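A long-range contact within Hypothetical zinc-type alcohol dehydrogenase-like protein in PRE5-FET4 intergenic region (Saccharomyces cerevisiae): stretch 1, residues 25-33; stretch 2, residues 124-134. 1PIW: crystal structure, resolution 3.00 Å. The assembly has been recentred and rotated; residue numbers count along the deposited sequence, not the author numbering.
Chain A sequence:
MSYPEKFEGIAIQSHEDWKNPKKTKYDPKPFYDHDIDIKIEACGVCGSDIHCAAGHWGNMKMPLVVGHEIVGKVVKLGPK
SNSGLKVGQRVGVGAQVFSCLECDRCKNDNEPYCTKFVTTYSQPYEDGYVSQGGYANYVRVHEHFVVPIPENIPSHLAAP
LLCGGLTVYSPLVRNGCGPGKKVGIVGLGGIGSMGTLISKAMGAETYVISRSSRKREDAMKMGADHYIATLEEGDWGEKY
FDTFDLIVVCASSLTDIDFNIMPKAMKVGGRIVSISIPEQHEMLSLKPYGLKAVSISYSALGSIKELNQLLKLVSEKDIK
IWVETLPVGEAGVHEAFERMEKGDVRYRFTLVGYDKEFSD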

# COMPACT_ATOMS: atom_id res chain seq x y z
N LYS A 25 27.91 32.37 14.17
CA LYS A 25 28.89 31.42 14.66
C LYS A 25 28.14 30.63 15.73
O LYS A 25 27.30 31.18 16.44
CB LYS A 25 30.10 32.15 15.26
CG LYS A 25 31.18 32.56 14.25
CD LYS A 25 32.18 33.54 14.87
CE LYS A 25 33.53 33.58 14.13
NZ LYS A 25 33.47 34.04 12.72
N TYR A 26 28.42 29.34 15.82
CA TYR A 26 27.75 28.49 16.81
C TYR A 26 28.61 27.27 17.20
O TYR A 26 29.44 26.79 16.42
CB TYR A 26 26.37 28.06 16.29
CG TYR A 26 26.41 27.27 15.00
CD1 TYR A 26 26.55 25.88 15.03
CD2 TYR A 26 26.38 27.91 13.76
CE1 TYR A 26 26.68 25.15 13.86
CE2 TYR A 26 26.52 27.18 12.58
CZ TYR A 26 26.67 25.80 12.64
OH TYR A 26 26.84 25.07 11.49
N ASP A 27 28.42 26.79 18.42
CA ASP A 27 29.17 25.64 18.90
C ASP A 27 28.87 24.39 18.09
O ASP A 27 27.71 24.07 17.83
CB ASP A 27 28.83 25.40 20.37
CG ASP A 27 29.55 26.35 21.31
OD1 ASP A 27 29.03 26.59 22.42
OD2 ASP A 27 30.63 26.85 20.93
N PRO A 28 29.91 23.65 17.67
CA PRO A 28 29.67 22.43 16.90
C PRO A 28 29.10 21.43 17.88
O PRO A 28 29.08 21.68 19.08
CB PRO A 28 31.07 22.01 16.45
CG PRO A 28 31.88 23.26 16.56
CD PRO A 28 31.35 23.91 17.80
N LYS A 29 28.63 20.29 17.39
CA LYS A 29 28.12 19.31 18.33
C LYS A 29 29.34 18.62 18.96
O LYS A 29 30.45 18.68 18.42
CB LYS A 29 27.26 18.26 17.61
CG LYS A 29 28.04 17.16 16.91
CD LYS A 29 27.10 16.10 16.38
CE LYS A 29 27.81 14.82 16.02
NZ LYS A 29 28.18 14.05 17.23
N PRO A 30 29.16 18.00 20.12
CA PRO A 30 30.35 17.35 20.67
C PRO A 30 30.85 16.32 19.65
O PRO A 30 30.05 15.66 18.98
CB PRO A 30 29.84 16.74 21.97
CG PRO A 30 28.37 16.57 21.73
CD PRO A 30 28.00 17.83 21.01
N PHE A 31 32.17 16.20 19.53
CA PHE A 31 32.79 15.26 18.60
C PHE A 31 32.86 13.85 19.16
O PHE A 31 33.43 13.63 20.23
CB PHE A 31 34.19 15.76 18.24
CG PHE A 31 34.73 15.17 16.98
CD1 PHE A 31 35.30 15.99 16.02
CD2 PHE A 31 34.68 13.80 16.76
CE1 PHE A 31 35.82 15.46 14.84
CE2 PHE A 31 35.18 13.26 15.59
CZ PHE A 31 35.75 14.09 14.62
N TYR A 32 32.30 12.89 18.44
CA TYR A 32 32.29 11.51 18.89
C TYR A 32 33.16 10.56 18.09
O TYR A 32 33.56 10.85 16.96
CB TYR A 32 30.85 11.01 18.97
CG TYR A 32 30.12 11.70 20.10
CD1 TYR A 32 28.79 12.10 19.98
CD2 TYR A 32 30.80 12.02 21.28
CE1 TYR A 32 28.15 12.81 21.01
CE2 TYR A 32 30.18 12.72 22.30
CZ TYR A 32 28.86 13.12 22.16
OH TYR A 32 28.28 13.85 23.18
N ASP A 33 33.47 9.43 18.72
CA ASP A 33 34.34 8.39 18.18
C ASP A 33 34.27 8.06 16.69
O ASP A 33 35.29 7.70 16.09
CB ASP A 33 34.17 7.14 19.02
CG ASP A 33 34.52 7.37 20.48
OD1 ASP A 33 33.98 6.66 21.36
OD2 ASP A 33 35.36 8.27 20.76
N PRO A 124 17.33 17.21 18.26
CA PRO A 124 18.35 17.08 19.30
C PRO A 124 18.83 15.63 19.34
O PRO A 124 18.06 14.70 19.08
CB PRO A 124 17.59 17.49 20.55
CG PRO A 124 16.21 16.96 20.28
CD PRO A 124 15.98 17.34 18.84
N TYR A 125 20.11 15.43 19.61
CA TYR A 125 20.65 14.08 19.70
C TYR A 125 20.31 13.64 21.10
O TYR A 125 19.61 14.34 21.83
CB TYR A 125 22.16 14.07 19.55
CG TYR A 125 22.69 14.23 18.15
CD1 TYR A 125 22.90 15.49 17.60
CD2 TYR A 125 23.07 13.12 17.41
CE1 TYR A 125 23.48 15.63 16.36
CE2 TYR A 125 23.65 13.26 16.17
CZ TYR A 125 23.85 14.51 15.65
OH TYR A 125 24.48 14.62 14.44
N GLU A 126 20.82 12.48 21.50
CA GLU A 126 20.57 12.03 22.85
C GLU A 126 21.24 13.00 23.81
O GLU A 126 20.74 13.25 24.90
CB GLU A 126 21.14 10.63 23.06
CG GLU A 126 20.45 9.55 22.26
CD GLU A 126 20.02 8.38 23.13
OE1 GLU A 126 20.81 8.00 24.04
OE2 GLU A 126 18.91 7.83 22.91
N ASP A 127 22.38 13.57 23.41
CA ASP A 127 23.09 14.50 24.28
C ASP A 127 22.37 15.81 24.40
O ASP A 127 22.73 16.63 25.24
CB ASP A 127 24.54 14.74 23.81
CG ASP A 127 24.62 15.19 22.36
OD1 ASP A 127 23.87 16.11 21.98
OD2 ASP A 127 25.46 14.64 21.60
N GLY A 128 21.37 16.02 23.55
CA GLY A 128 20.60 17.24 23.59
C GLY A 128 20.97 18.32 22.60
O GLY A 128 20.28 19.33 22.50
N TYR A 129 22.07 18.12 21.88
CA TYR A 129 22.51 19.09 20.89
C TYR A 129 21.60 19.00 19.67
O TYR A 129 21.38 17.90 19.15
CB TYR A 129 23.95 18.80 20.46
CG TYR A 129 24.49 19.77 19.45
CD1 TYR A 129 25.41 20.75 19.83
CD2 TYR A 129 24.10 19.71 18.11
CE1 TYR A 129 25.92 21.65 18.91
CE2 TYR A 129 24.61 20.61 17.18
CZ TYR A 129 25.52 21.58 17.59
OH TYR A 129 26.03 22.48 16.68
N VAL A 130 21.09 20.13 19.22
CA VAL A 130 20.21 20.13 18.05
C VAL A 130 20.96 20.28 16.73
O VAL A 130 21.47 21.35 16.40
CB VAL A 130 19.15 21.22 18.16
CG1 VAL A 130 18.12 21.07 17.04
CG2 VAL A 130 18.49 21.14 19.52
N SER A 131 21.01 19.18 15.98
CA SER A 131 21.68 19.09 14.69
C SER A 131 21.67 20.38 13.88
O SER A 131 20.61 20.97 13.70
CB SER A 131 21.03 17.97 13.87
OG SER A 131 19.66 18.25 13.63
N GLN A 132 22.83 20.79 13.39
CA GLN A 132 22.93 22.02 12.62
C GLN A 132 23.37 21.81 11.17
O GLN A 132 22.61 21.29 10.36
CB GLN A 132 23.88 22.99 13.32
CG GLN A 132 23.36 23.52 14.61
CD GLN A 132 22.08 24.29 14.41
OE1 GLN A 132 22.00 25.16 13.55
NE2 GLN A 132 21.06 23.98 15.21
N GLY A 133 24.59 22.25 10.84
CA GLY A 133 25.17 22.12 9.50
C GLY A 133 24.29 22.30 8.27
O GLY A 133 23.06 22.31 8.36
N GLY A 134 24.93 22.43 7.11
CA GLY A 134 24.19 22.62 5.86
C GLY A 134 24.62 23.91 5.16
O GLY A 134 25.55 23.92 4.34

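Stretch 1 leaves a strand after Tyr26 and continues as extended loop, while stretch 2 has no regular helix or strand. The backbones stay apart, Lys29 CA lying 6.2 Å from Tyr129 CA, so side chains make most of the contact. In stretch 2 a type I turn from Tyr125 to Gly128 is closed by Gly128 N to Tyr125 O (3.0 Å). Tyr125 N also bonds to Tyr129 O (2.8 Å), and both tyrosines direct their CA-to-CB bonds toward stretch 1.

Tyr129 is the centre of the contact. Tyr129 OH donates a short hydrogen bond to the backbone carbonyl Asp27 O (2.6 Å), anchoring the loop just after the strand, and Lys29 CB sits almost squarely over the Tyr129 ring, 3.4 Å from the centroid, in a CH-pi contact. The lysine then extends past Tyr125, with Lys29 NZ 4.9 Å from the centroid of the Tyr125 ring and over its face, a cation-pi arrangement; Lys29 NZ also donates to Pro30 O (3.0 Å).

Asp127, within the turn, reaches Tyr32 near the end of stretch 1. Asp127 OD1 accepts from Tyr129 N (2.7 Å), while Asp127 OD2 receives a weak hydrogen bond from Tyr32 OH (3.3 Å). At the other end, Tyr26 packs against Gln132, Tyr26 CE1 to Gln132 CB 3.6 Å.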